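Local coordinates for protein endo-beta-N-acetylglucosaminidase F1 (PDB 6TCV) that probably hydrolyses the chitobiose core of high-mannose N-glycans, and is seen here with a Man9GlcNAc2-asparagine substrate bound, at residues Thr124-Val129 against His147-Val152; Glu175-Asn180 against Gln218-Val223; Val200-Asn205 against Gly247-His252. The protein carries 2 engineered substitutions. All coordinates share one frame; numbering follows the deposited sequence.

Contact 1: Thr124-Val129 against His147-Val152; sequences TYAIPV and HCIYLV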
loop_
_atom_site.group_PDB
_atom_site.type_symbol
_atom_site.label_atom_id
_atom_site.label_comp_id
_atom_site.label_asym_id
_atom_site.label_seq_id
_atom_site.Cartn_x
_atom_site.Cartn_y
_atom_site.Cartn_z
ATOM N N THR A 124 10.241 -3.899 10.934
ATOM C CA THR A 124 10.404 -2.459 10.880
ATOM C C THR A 124 11.091 -1.922 12.134
ATOM O O THR A 124 10.709 -2.268 13.266
ATOM C CB THR A 124 9.042 -1.796 10.745
ATOM O OG1 THR A 124 8.450 -2.211 9.546
ATOM C CG2 THR A 124 9.153 -0.269 10.748
ATOM N N TYR A 125 12.146 -1.137 11.946
ATOM C CA TYR A 125 12.893 -0.480 13.006
ATOM C C TYR A 125 12.604 1.016 12.956
ATOM O O TYR A 125 12.171 1.548 11.949
ATOM C CB TYR A 125 14.393 -0.747 12.803
ATOM C CG TYR A 125 14.767 -2.199 12.929
ATOM C CD1 TYR A 125 14.575 -3.074 11.876
ATOM C CD2 TYR A 125 15.327 -2.688 14.091
ATOM C CE1 TYR A 125 14.922 -4.425 11.988
ATOM C CE2 TYR A 125 15.678 -4.009 14.212
ATOM C CZ TYR A 125 15.465 -4.870 13.170
ATOM O OH TYR A 125 15.837 -6.195 13.344
ATOM N N ALA A 126 12.871 1.711 14.036
ATOM C CA ALA A 126 12.533 3.120 14.130
ATOM C C ALA A 126 13.749 3.998 14.410
ATOM O O ALA A 126 14.586 3.663 15.237
ATOM C CB ALA A 126 11.490 3.315 15.241
ATOM N N ILE A 127 13.775 5.153 13.764
ATOM C CA ILE A 127 14.687 6.230 14.113
ATOM C C ILE A 127 13.832 7.403 14.545
ATOM O O ILE A 127 13.359 8.171 13.713
ATOM C CB ILE A 127 15.589 6.626 12.929
ATOM C CG1 ILE A 127 16.270 5.418 12.298
ATOM C CG2 ILE A 127 16.653 7.626 13.358
ATOM C CD1 ILE A 127 16.957 5.690 10.972
ATOM N N PRO A 128 13.610 7.564 15.857
ATOM C CA PRO A 128 12.898 8.741 16.374
ATOM C C PRO A 128 13.912 9.862 16.508
ATOM O O PRO A 128 14.940 9.706 17.160
ATOM C CB PRO A 128 12.401 8.272 17.742
ATOM C CG PRO A 128 13.423 7.313 18.189
ATOM C CD PRO A 128 13.967 6.619 16.934
ATOM N N VAL A 129 13.641 10.968 15.855
ATOM C CA VAL A 129 14.529 12.117 15.886
ATOM C C VAL A 129 13.800 13.253 16.581
ATOM O O VAL A 129 12.574 13.385 16.465
ATOM C CB VAL A 129 14.853 12.485 14.430
ATOM C CG1 VAL A 129 15.831 13.638 14.403
ATOM C CG2 VAL A 129 15.501 11.296 13.688
ATOM N N HIS A 147 9.235 16.149 17.306
ATOM C CA HIS A 147 9.773 14.873 16.852
ATOM C C HIS A 147 9.302 14.583 15.432
ATOM O O HIS A 147 8.196 14.957 15.036
ATOM C CB HIS A 147 9.120 13.802 17.755
ATOM C CG HIS A 147 9.460 13.949 19.212
ATOM N ND1 HIS A 147 10.679 13.593 19.743
ATOM C CD2 HIS A 147 8.728 14.439 20.241
ATOM C CE1 HIS A 147 10.682 13.848 21.038
ATOM N NE2 HIS A 147 9.516 14.374 21.366
ATOM N N CYS A 148 10.115 13.852 14.669
ATOM C CA CYS A 148 9.715 13.063 13.506
ATOM C C CYS A 148 10.250 11.632 13.596
ATOM O O CYS A 148 11.042 11.305 14.500
ATOM C CB CYS A 148 10.076 13.775 12.208
ATOM S SG CYS A 148 11.822 13.845 12.001
ATOM N N ILE A 149 9.801 10.768 12.694
ATOM C CA ILE A 149 10.184 9.367 12.761
ATOM C C ILE A 149 10.436 8.757 11.390
ATOM O O ILE A 149 9.760 9.074 10.402
ATOM C CB ILE A 149 9.191 8.580 13.646
ATOM C CG1 ILE A 149 9.781 7.225 14.019
ATOM C CG2 ILE A 149 7.825 8.412 12.925
ATOM C CD1 ILE A 149 9.130 6.604 15.238
ATOM N N TYR A 150 11.493 7.928 11.294
ATOM C CA TYR A 150 11.765 7.079 10.136
ATOM C C TYR A 150 11.502 5.628 10.521
ATOM O O TYR A 150 11.922 5.210 11.609
ATOM C CB TYR A 150 13.223 7.183 9.709
ATOM C CG TYR A 150 13.512 8.568 9.262
ATOM C CD1 TYR A 150 13.867 9.548 10.184
ATOM C CD2 TYR A 150 13.420 8.899 7.903
ATOM C CE1 TYR A 150 14.105 10.845 9.794
ATOM C CE2 TYR A 150 13.645 10.219 7.507
ATOM C CZ TYR A 150 14.017 11.164 8.455
ATOM O OH TYR A 150 14.260 12.472 8.106
ATOM N N LEU A 151 10.752 4.919 9.689
ATOM C CA LEU A 151 10.409 3.516 9.895
ATOM C C LEU A 151 11.137 2.728 8.819
ATOM O O LEU A 151 10.790 2.803 7.645
ATOM C CB LEU A 151 8.881 3.371 9.850
ATOM C CG LEU A 151 8.118 4.149 10.910
ATOM C CD1 LEU A 151 6.577 4.077 10.664
ATOM C CD2 LEU A 151 8.483 3.739 12.330
ATOM N N VAL A 152 12.192 2.013 9.229
ATOM C CA VAL A 152 13.218 1.452 8.338
ATOM C C VAL A 152 13.042 -0.043 8.178
ATOM O O VAL A 152 12.902 -0.765 9.170
ATOM C CB VAL A 152 14.633 1.784 8.863
ATOM C CG1 VAL A 152 15.707 1.254 7.873
ATOM C CG2 VAL A 152 14.813 3.281 9.151
#
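Ile127 reaches along the sheet and lays CD1 against CG2 of Val152, 3.7 Å away. Its CG1 stands anti to the carbonyl carbon (chi1 -50°), which turns the long branch toward that valine. Ile127 CB rests against CB of its cross-strand partner Tyr150, and Tyr150 CE1 meets Val129 CG2 at 4.2 Å. The edge of the Tyr150 ring lies near Ile127 O. The two strands form an antiparallel ladder in the N-terminal part of the chain, where residues 124-129 fall in the BT_3987-like N-terminal domain. Three hydrogen-bonded pairs, Tyr125 with Val152, Ile127 with Tyr150 and Val129 with Cys148, each make two backbone bonds. The shortest include Ile127 N to Tyr150 O at 2.8 Å. Pro128 sits in a non-hydrogen-bonded pair with Ile149, where its missing N-H costs the ladder nothing. On that face, Ile149 CD1 packs on Ala126 CB at 4.0 Å. At the end of the ladder, His147 ND1 is buried and has no partner in the model. Tyr150 OH is hydrogen-bonded to Asp27. Helix 68-78 packs on the face of Ala126, Ile149 and Leu151, through Leu71 and Tyr74. Strand 108-114 meets Ile127 and Tyr150 on the other face, and strand 34-39 runs parallel along strand 147-154.

Contact 2: Glu175-Asn180 against Gln218-Val223; sequences EVNDVN and QCNPNV. With MAN (alpha-D-mannopyranose), chain B; MAN (alpha-D-mannopyranose), chain C; MAN (alpha-D-mannopyranose), chain D; BMA (beta-D-mannopyranose), chain E.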
loop_
_atom_site.group_PDB
_atom_site.type_symbol
_atom_site.label_atom_id
_atom_site.label_comp_id
_atom_site.label_asym_id
_atom_site.label_seq_id
_atom_site.Cartn_x
_atom_site.Cartn_y
_atom_site.Cartn_z
ATOM N N GLU A 175 -9.158 -10.760 -8.397
ATOM C CA GLU A 175 -10.466 -11.237 -7.955
ATOM C C GLU A 175 -10.240 -12.630 -7.381
ATOM O O GLU A 175 -10.250 -13.634 -8.083
ATOM C CB GLU A 175 -11.444 -11.251 -9.115
ATOM C CG GLU A 175 -11.955 -9.898 -9.550
ATOM C CD GLU A 175 -13.259 -9.440 -8.909
ATOM O OE1 GLU A 175 -13.522 -9.802 -7.735
ATOM O OE2 GLU A 175 -14.023 -8.727 -9.576
ATOM N N VAL A 176 -9.964 -12.687 -6.078
ATOM C CA VAL A 176 -9.554 -13.945 -5.447
ATOM C C VAL A 176 -10.669 -14.949 -5.329
ATOM O O VAL A 176 -10.409 -16.101 -4.982
ATOM C CB VAL A 176 -8.838 -13.688 -4.109
ATOM C CG1 VAL A 176 -7.578 -12.890 -4.317
ATOM C CG2 VAL A 176 -9.757 -13.027 -3.048
ATOM N N ASN A 177 -11.927 -14.576 -5.611
ATOM C CA ASN A 177 -12.963 -15.567 -5.766
ATOM C C ASN A 177 -12.572 -16.565 -6.841
ATOM O O ASN A 177 -13.030 -17.731 -6.843
ATOM C CB ASN A 177 -14.334 -14.977 -6.038
ATOM C CG ASN A 177 -14.907 -14.281 -4.873
ATOM O OD1 ASN A 177 -14.583 -14.551 -3.718
ATOM N ND2 ASN A 177 -15.810 -13.372 -5.152
ATOM N N ASP A 178 -11.801 -16.085 -7.846
ATOM C CA ASP A 178 -11.548 -16.877 -9.020
ATOM C C ASP A 178 -10.075 -17.166 -9.299
ATOM O O ASP A 178 -9.772 -18.247 -9.796
ATOM C CB ASP A 178 -12.059 -16.190 -10.338
ATOM C CG ASP A 178 -13.534 -15.883 -10.348
ATOM O OD1 ASP A 178 -14.264 -16.552 -9.639
ATOM O OD2 ASP A 178 -13.939 -15.191 -11.276
ATOM N N VAL A 179 -9.159 -16.285 -8.934
ATOM C CA VAL A 179 -7.770 -16.330 -9.398
ATOM C C VAL A 179 -6.823 -16.322 -8.220
ATOM O O VAL A 179 -6.905 -15.475 -7.315
ATOM C CB VAL A 179 -7.465 -15.166 -10.374
ATOM C CG1 VAL A 179 -6.013 -15.193 -10.852
ATOM C CG2 VAL A 179 -8.397 -15.260 -11.627
ATOM N N ASN A 180 -5.876 -17.259 -8.287
ATOM C CA ASN A 180 -4.808 -17.384 -7.283
ATOM C C ASN A 180 -3.825 -16.213 -7.412
ATOM O O ASN A 180 -3.286 -15.978 -8.509
ATOM C CB ASN A 180 -4.091 -18.700 -7.577
ATOM C CG ASN A 180 -3.082 -19.115 -6.514
ATOM O OD1 ASN A 180 -2.501 -18.260 -5.809
ATOM N ND2 ASN A 180 -2.809 -20.404 -6.443
ATOM N N GLN A 218 -15.456 -8.974 7.229
ATOM C CA GLN A 218 -16.110 -10.230 6.940
ATOM C C GLN A 218 -15.448 -10.803 5.704
ATOM O O GLN A 218 -15.485 -10.188 4.626
ATOM C CB GLN A 218 -17.613 -9.985 6.715
ATOM C CG GLN A 218 -18.382 -11.279 6.381
ATOM C CD GLN A 218 -19.877 -11.065 6.152
ATOM O OE1 GLN A 218 -20.589 -10.688 7.079
ATOM N NE2 GLN A 218 -20.351 -11.354 4.958
ATOM N N CYS A 219 -14.934 -12.016 5.825
ATOM C CA CYS A 219 -14.170 -12.652 4.755
ATOM C C CYS A 219 -15.009 -13.785 4.205
ATOM O O CYS A 219 -15.427 -14.696 4.934
ATOM C CB CYS A 219 -12.862 -13.219 5.324
ATOM S SG CYS A 219 -11.707 -11.910 5.817
ATOM N N ASN A 220 -15.256 -13.750 2.906
ATOM C CA ASN A 220 -15.936 -14.838 2.225
ATOM C C ASN A 220 -15.042 -16.067 2.217
ATOM O O ASN A 220 -13.859 -16.008 2.586
ATOM C CB ASN A 220 -16.445 -14.415 0.843
ATOM C CG ASN A 220 -15.345 -14.254 -0.164
ATOM O OD1 ASN A 220 -14.463 -15.116 -0.297
ATOM N ND2 ASN A 220 -15.464 -13.231 -1.008
ATOM N N PRO A 221 -15.572 -17.219 1.839
ATOM C CA PRO A 221 -14.742 -18.432 1.974
ATOM C C PRO A 221 -13.475 -18.431 1.151
ATOM O O PRO A 221 -12.470 -19.044 1.550
ATOM C CB PRO A 221 -15.679 -19.573 1.556
ATOM C CG PRO A 221 -17.060 -19.039 1.834
ATOM C CD PRO A 221 -16.967 -17.558 1.491
ATOM N N ASN A 222 -13.431 -17.731 0.024
ATOM C CA ASN A 222 -12.225 -17.665 -0.771
ATOM C C ASN A 222 -11.169 -16.787 -0.125
ATOM O O ASN A 222 -9.969 -17.141 -0.096
ATOM C CB ASN A 222 -12.597 -17.154 -2.143
ATOM C CG ASN A 222 -13.585 -18.042 -2.841
ATOM O OD1 ASN A 222 -13.423 -19.265 -2.924
ATOM N ND2 ASN A 222 -14.701 -17.453 -3.242
ATOM N N VAL A 223 -11.568 -15.613 0.371
ATOM C CA VAL A 223 -10.652 -14.760 1.106
ATOM C C VAL A 223 -10.134 -15.486 2.347
ATOM O O VAL A 223 -8.925 -15.488 2.633
ATOM C CB VAL A 223 -11.330 -13.413 1.445
ATOM C CG1 VAL A 223 -10.461 -12.566 2.318
ATOM C CG2 VAL A 223 -11.666 -12.658 0.193
HETATM C C1 MAN B . -18.653 -13.655 -2.406
HETATM C C2 MAN B . -17.965 -14.983 -2.698
HETATM C C3 MAN B . -18.308 -15.467 -4.104
HETATM C C4 MAN B . -19.817 -15.511 -4.287
HETATM C C5 MAN B . -20.365 -14.118 -4.004
HETATM C C6 MAN B . -21.867 -14.052 -4.085
HETATM O O2 MAN B . -18.366 -15.932 -1.698
HETATM O O3 MAN B . -17.704 -16.733 -4.303
HETATM O O4 MAN B . -20.151 -15.864 -5.627
HETATM O O5 MAN B . -20.036 -13.755 -2.658
HETATM O O6 MAN B . -22.305 -12.681 -3.968
HETATM C C1 MAN C . -18.749 -10.656 -4.343
HETATM C C2 MAN C . -18.622 -11.330 -2.983
HETATM C C3 MAN C . -17.789 -10.440 -2.076
HETATM C C4 MAN C . -16.447 -10.089 -2.708
HETATM C C5 MAN C . -16.632 -9.517 -4.110
HETATM C C6 MAN C . -15.329 -9.396 -4.875
HETATM O O2 MAN C . -18.039 -12.636 -3.189
HETATM O O3 MAN C . -17.538 -11.126 -0.849
HETATM O O4 MAN C . -15.809 -9.067 -1.944
HETATM O O5 MAN C . -17.468 -10.409 -4.888
HETATM O O6 MAN C . -15.584 -8.914 -6.209
HETATM C C1 MAN D . -17.993 -10.543 -12.295
HETATM C C2 MAN D . -18.341 -12.021 -12.230
HETATM C C3 MAN D . -17.444 -12.703 -11.195
HETATM C C4 MAN D . -15.989 -12.432 -11.573
HETATM C C5 MAN D . -15.680 -10.941 -11.703
HETATM C C6 MAN D . -14.292 -10.624 -12.253
HETATM O O2 MAN D . -18.071 -12.672 -13.476
HETATM O O3 MAN D . -17.713 -14.100 -11.095
HETATM O O4 MAN D . -15.081 -12.907 -10.577
HETATM O O5 MAN D . -16.626 -10.350 -12.621
HETATM O O6 MAN D . -14.037 -9.221 -12.235
HETATM C C1 BMA E . -17.337 -6.387 -10.435
HETATM C C2 BMA E . -17.103 -7.869 -10.665
HETATM C C3 BMA E . -18.401 -8.552 -11.048
HETATM C C4 BMA E . -19.512 -8.211 -10.058
HETATM C C5 BMA E . -19.595 -6.701 -9.816
HETATM C C6 BMA E . -20.543 -6.322 -8.707
HETATM O O2 BMA E . -16.647 -8.432 -9.419
HETATM O O3 BMA E . -18.309 -9.977 -11.047
HETATM O O4 BMA E . -20.799 -8.609 -10.545
HETATM O O5 BMA E . -18.300 -6.201 -9.420
HETATM O O6 BMA E . -20.129 -7.057 -7.523
#
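Asn177, in the loop after strand 169-175, the first of the (beta/alpha)8 barrel as in family 18 glycoside hydrolases, meets Asn220 at the start of helix 221-228, and both grip the same mannose. Asn177 ND2 donates to O2 of the chain C mannose at 3.1 Å. Asn220 ND2 points almost straight at O3 of that sugar, 3.0 Å away with an angle of 172°. Glu175 uses both carboxylate oxygens. OE1 accepts from O6 of the chain C mannose, and OE2 from O2 of the beta-mannose and O6 of the chain D mannose. Asp178 OD2 takes O4 of the chain D sugar at 2.6 Å.

The second shell fixes the amides. Asn177 OD1 accepts from Asn222 ND2 at 2.9 Å, with the donor above the carbonyl plane, and weakly from Asn220 ND2. An alanine in place of Asn177 would probably leave Asn222 ND2 without its acceptor and the mannose O2 without its donor. Asn220 is the N-cap of helix 221-228. With CG between the backbone N and the carbonyl carbon (chi1 73°), its OD1 faces the helix end and accepts from Val223 N at 3.0 Å, and weakly from Asn222 N. Lys439 NZ joins Asn222 OD1 to Asn177 O. Below the polar layer, Val176 CG2 touches Val223 CG2 at 3.8 Å.

Contact 3: Val200-Asn205 against Gly247-His252; sequences VLFAAN and GLLGNH. With MAN (alpha-D-mannopyranose), chain C; NAG (2-acetamido-2-deoxy-beta-D-glucopyranose), chain F; MAN (alpha-D-mannopyranose), chain G; MAN (alpha-D-mannopyranose), chain H.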
loop_
_atom_site.group_PDB
_atom_site.type_symbol
_atom_site.label_atom_id
_atom_site.label_comp_id
_atom_site.label_asym_id
_atom_site.label_seq_id
_atom_site.Cartn_x
_atom_site.Cartn_y
_atom_site.Cartn_z
ATOM N N VAL A 200 -3.398 -6.602 -4.592
ATOM C CA VAL A 200 -4.543 -6.539 -3.696
ATOM C C VAL A 200 -5.352 -7.817 -3.780
ATOM O O VAL A 200 -5.720 -8.275 -4.876
ATOM C CB VAL A 200 -5.421 -5.329 -4.020
ATOM C CG1 VAL A 200 -6.620 -5.257 -3.082
ATOM C CG2 VAL A 200 -4.640 -4.047 -3.954
ATOM N N LEU A 201 -5.694 -8.363 -2.612
ATOM C CA LEU A 201 -6.628 -9.479 -2.503
ATOM C C LEU A 201 -8.035 -8.918 -2.479
ATOM O O LEU A 201 -8.501 -8.428 -1.436
ATOM C CB LEU A 201 -6.327 -10.285 -1.252
ATOM C CG LEU A 201 -4.855 -10.640 -1.062
ATOM C CD1 LEU A 201 -4.678 -11.402 0.265
ATOM C CD2 LEU A 201 -4.263 -11.410 -2.233
ATOM N N PHE A 202 -8.704 -8.935 -3.634
ATOM C CA PHE A 202 -10.004 -8.262 -3.792
ATOM C C PHE A 202 -11.083 -9.337 -3.699
ATOM O O PHE A 202 -11.215 -10.182 -4.587
ATOM C CB PHE A 202 -10.033 -7.544 -5.141
ATOM C CG PHE A 202 -11.230 -6.629 -5.320
ATOM C CD1 PHE A 202 -11.188 -5.343 -4.797
ATOM C CD2 PHE A 202 -12.317 -7.015 -6.071
ATOM C CE1 PHE A 202 -12.259 -4.501 -4.988
ATOM C CE2 PHE A 202 -13.391 -6.187 -6.273
ATOM C CZ PHE A 202 -13.353 -4.921 -5.754
ATOM N N ALA A 203 -11.884 -9.337 -2.632
ATOM C CA ALA A 203 -11.837 -8.412 -1.473
ATOM C C ALA A 203 -12.490 -9.035 -0.272
ATOM O O ALA A 203 -13.532 -9.722 -0.407
ATOM C CB ALA A 203 -12.576 -7.097 -1.760
ATOM N N ALA A 204 -11.935 -8.740 0.904
ATOM C CA ALA A 204 -12.686 -8.866 2.147
ATOM C C ALA A 204 -13.739 -7.767 2.165
ATOM O O ALA A 204 -13.681 -6.788 1.434
ATOM C CB ALA A 204 -11.755 -8.711 3.362
ATOM N N ASN A 205 -14.704 -7.907 3.059
ATOM C CA ASN A 205 -15.825 -6.981 3.120
ATOM C C ASN A 205 -15.946 -6.293 4.465
ATOM O O ASN A 205 -15.469 -6.785 5.486
ATOM C CB ASN A 205 -17.114 -7.718 2.822
ATOM C CG ASN A 205 -17.093 -8.330 1.474
ATOM O OD1 ASN A 205 -17.147 -9.541 1.304
ATOM N ND2 ASN A 205 -16.992 -7.483 0.475
ATOM N N GLY A 247 -7.760 -6.214 0.292
ATOM C CA GLY A 247 -8.807 -5.330 -0.197
ATOM C C GLY A 247 -10.011 -5.386 0.735
ATOM O O GLY A 247 -10.395 -6.454 1.205
ATOM N N LEU A 248 -10.598 -4.208 0.971
ATOM C CA LEU A 248 -11.866 -4.066 1.686
ATOM C C LEU A 248 -12.871 -3.421 0.749
ATOM O O LEU A 248 -12.543 -2.457 0.034
ATOM C CB LEU A 248 -11.695 -3.220 2.956
ATOM C CG LEU A 248 -11.580 -3.971 4.267
ATOM C CD1 LEU A 248 -12.829 -4.799 4.566
ATOM C CD2 LEU A 248 -10.332 -4.827 4.324
ATOM N N LEU A 249 -14.095 -3.921 0.801
ATOM C CA LEU A 249 -15.145 -3.535 -0.125
ATOM C C LEU A 249 -16.471 -3.575 0.625
ATOM O O LEU A 249 -16.739 -4.532 1.362
ATOM C CB LEU A 249 -15.114 -4.551 -1.299
ATOM C CG LEU A 249 -16.134 -4.339 -2.417
ATOM C CD1 LEU A 249 -15.838 -3.131 -3.257
ATOM C CD2 LEU A 249 -16.167 -5.621 -3.285
ATOM N N GLY A 250 -17.349 -2.610 0.354
ATOM C CA GLY A 250 -18.707 -2.640 0.894
ATOM C C GLY A 250 -19.448 -3.862 0.404
ATOM O O GLY A 250 -19.056 -4.508 -0.564
ATOM N N ASN A 251 -20.553 -4.189 1.083
ATOM C CA ASN A 251 -21.152 -5.496 0.862
ATOM C C ASN A 251 -22.627 -5.571 1.288
ATOM O O ASN A 251 -23.035 -6.521 1.986
ATOM C CB ASN A 251 -20.317 -6.553 1.615
ATOM C CG ASN A 251 -20.612 -7.942 1.143
ATOM O OD1 ASN A 251 -20.946 -8.176 -0.044
ATOM N ND2 ASN A 251 -20.541 -8.879 2.030
ATOM N N HIS A 252 -23.432 -4.583 0.858
ATOM C CA HIS A 252 -24.889 -4.695 0.806
ATOM C C HIS A 252 -25.528 -4.762 2.188
ATOM O O HIS A 252 -26.588 -5.383 2.349
ATOM C CB HIS A 252 -25.297 -5.926 -0.023
ATOM C CG HIS A 252 -24.616 -6.008 -1.351
ATOM N ND1 HIS A 252 -25.024 -5.249 -2.439
ATOM C CD2 HIS A 252 -23.546 -6.734 -1.772
ATOM C CE1 HIS A 252 -24.227 -5.509 -3.462
ATOM N NE2 HIS A 252 -23.324 -6.400 -3.085
HETATM C C1 MAN C . -18.749 -10.656 -4.343
HETATM C C2 MAN C . -18.622 -11.330 -2.983
HETATM C C3 MAN C . -17.789 -10.440 -2.076
HETATM C C4 MAN C . -16.447 -10.089 -2.708
HETATM C C5 MAN C . -16.632 -9.517 -4.110
HETATM C C6 MAN C . -15.329 -9.396 -4.875
HETATM O O2 MAN C . -18.039 -12.636 -3.189
HETATM O O3 MAN C . -17.538 -11.126 -0.849
HETATM O O4 MAN C . -15.809 -9.067 -1.944
HETATM O O5 MAN C . -17.468 -10.409 -4.888
HETATM O O6 MAN C . -15.584 -8.914 -6.209
HETATM C C1 NAG F . -15.630 -1.704 -9.968
HETATM C C2 NAG F . -15.098 -2.443 -8.754
HETATM C C3 NAG F . -15.471 -3.926 -8.706
HETATM C C4 NAG F . -16.125 -4.351 -10.007
HETATM C C5 NAG F . -15.287 -3.823 -11.155
HETATM C C6 NAG F . -15.736 -4.306 -12.528
HETATM C C7 NAG F . -13.030 -1.881 -7.541
HETATM C C8 NAG F . -11.531 -1.695 -7.671
HETATM N N2 NAG F . -13.661 -2.261 -8.649
HETATM O O3 NAG F . -16.371 -4.155 -7.617
HETATM O O4 NAG F . -16.128 -5.788 -10.043
HETATM O O5 NAG F . -15.354 -2.383 -11.199
HETATM O O6 NAG F . -15.001 -3.679 -13.528
HETATM O O7 NAG F . -13.641 -1.677 -6.485
HETATM C C1 MAN G . -25.721 -9.089 -5.378
HETATM C C2 MAN G . -26.128 -8.719 -3.961
HETATM C C3 MAN G . -25.526 -9.685 -2.952
HETATM C C4 MAN G . -25.874 -11.111 -3.342
HETATM C C5 MAN G . -25.421 -11.381 -4.771
HETATM C C6 MAN G . -25.778 -12.772 -5.249
HETATM O O2 MAN G . -27.542 -8.775 -3.790
HETATM O O3 MAN G . -26.019 -9.422 -1.634
HETATM O O4 MAN G . -25.163 -12.034 -2.525
HETATM O O5 MAN G . -26.031 -10.439 -5.662
HETATM O O6 MAN G . -25.460 -12.922 -6.615
HETATM C C1 MAN H . -20.859 -6.780 -6.372
HETATM C C2 MAN H . -20.160 -7.435 -5.190
HETATM C C3 MAN H . -20.139 -8.943 -5.386
HETATM C C4 MAN H . -21.551 -9.478 -5.526
HETATM C C5 MAN H . -22.276 -8.720 -6.641
HETATM C C6 MAN H . -23.732 -9.101 -6.735
HETATM O O2 MAN H . -20.855 -7.102 -4.002
HETATM O O3 MAN H . -19.542 -9.506 -4.200
HETATM O O4 MAN H . -21.609 -10.874 -5.799
HETATM O O5 MAN H . -22.190 -7.289 -6.451
HETATM O O6 MAN H . -24.342 -8.839 -5.463
#
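The substrate pocket at the mouth of the (beta/alpha)8 barrel is built here by two neighbouring parallel strands, 198-209 and 243-249. Asn205 carries the contact. Its ND2 donates to Leu249 O at 3.1 Å with an angle of 170°; the oxygen lies in the amide plane of Asn205. The same ND2 donates to O4 of the chain C mannose, and OD1 accepts from O3 of that sugar at 2.7 Å. The amide of Asn251 stacks on it, the planes 17° apart, and is itself held by a bond from its ND2 to Asn207. Ala203, which follows a cis peptide bond, accepts the mannose O4 on its carbonyl O at 2.8 Å. Its CB packs on Leu249 CB at 3.6 Å, while Leu249 CD2 touches Phe202 CZ. Deeper in the strands, Gly247 N donates to Leu201 O at 2.9 Å. Gly247 CA lies against Val200 CG1 at 3.6 Å. Farther out, His252 NE2 lies 2.7 Å from O2 of the chain H mannose. O4 of the chain C mannose thus both gives a bond, to Ala203 O, and receives one, from Asn205 ND2, and the Asn205 amide is fixed in the rotation that presents an acceptor to O3 and a donor to O4.

From the N terminus, contact 1 comes first. It pairs strands 125-130 and 147-154, closing a largely unmodelled loop in the N-terminal part before the barrel begins. Contact 2 opens after strand 169-175, and contact 3 opens within its loop, on strand 198-209. Contact 2 then closes at the start of helix 221-228, and contact 3 closes later, on strand 243-249, so the two cross. They touch directly: Gln218 N lies 2.8 Å from Asn205 O, a probable hydrogen bond. Both reach the chain C mannose. Contact 1 lies on the opposite side of the chain's centre, with its own centre about 31 Å from that of contact 3.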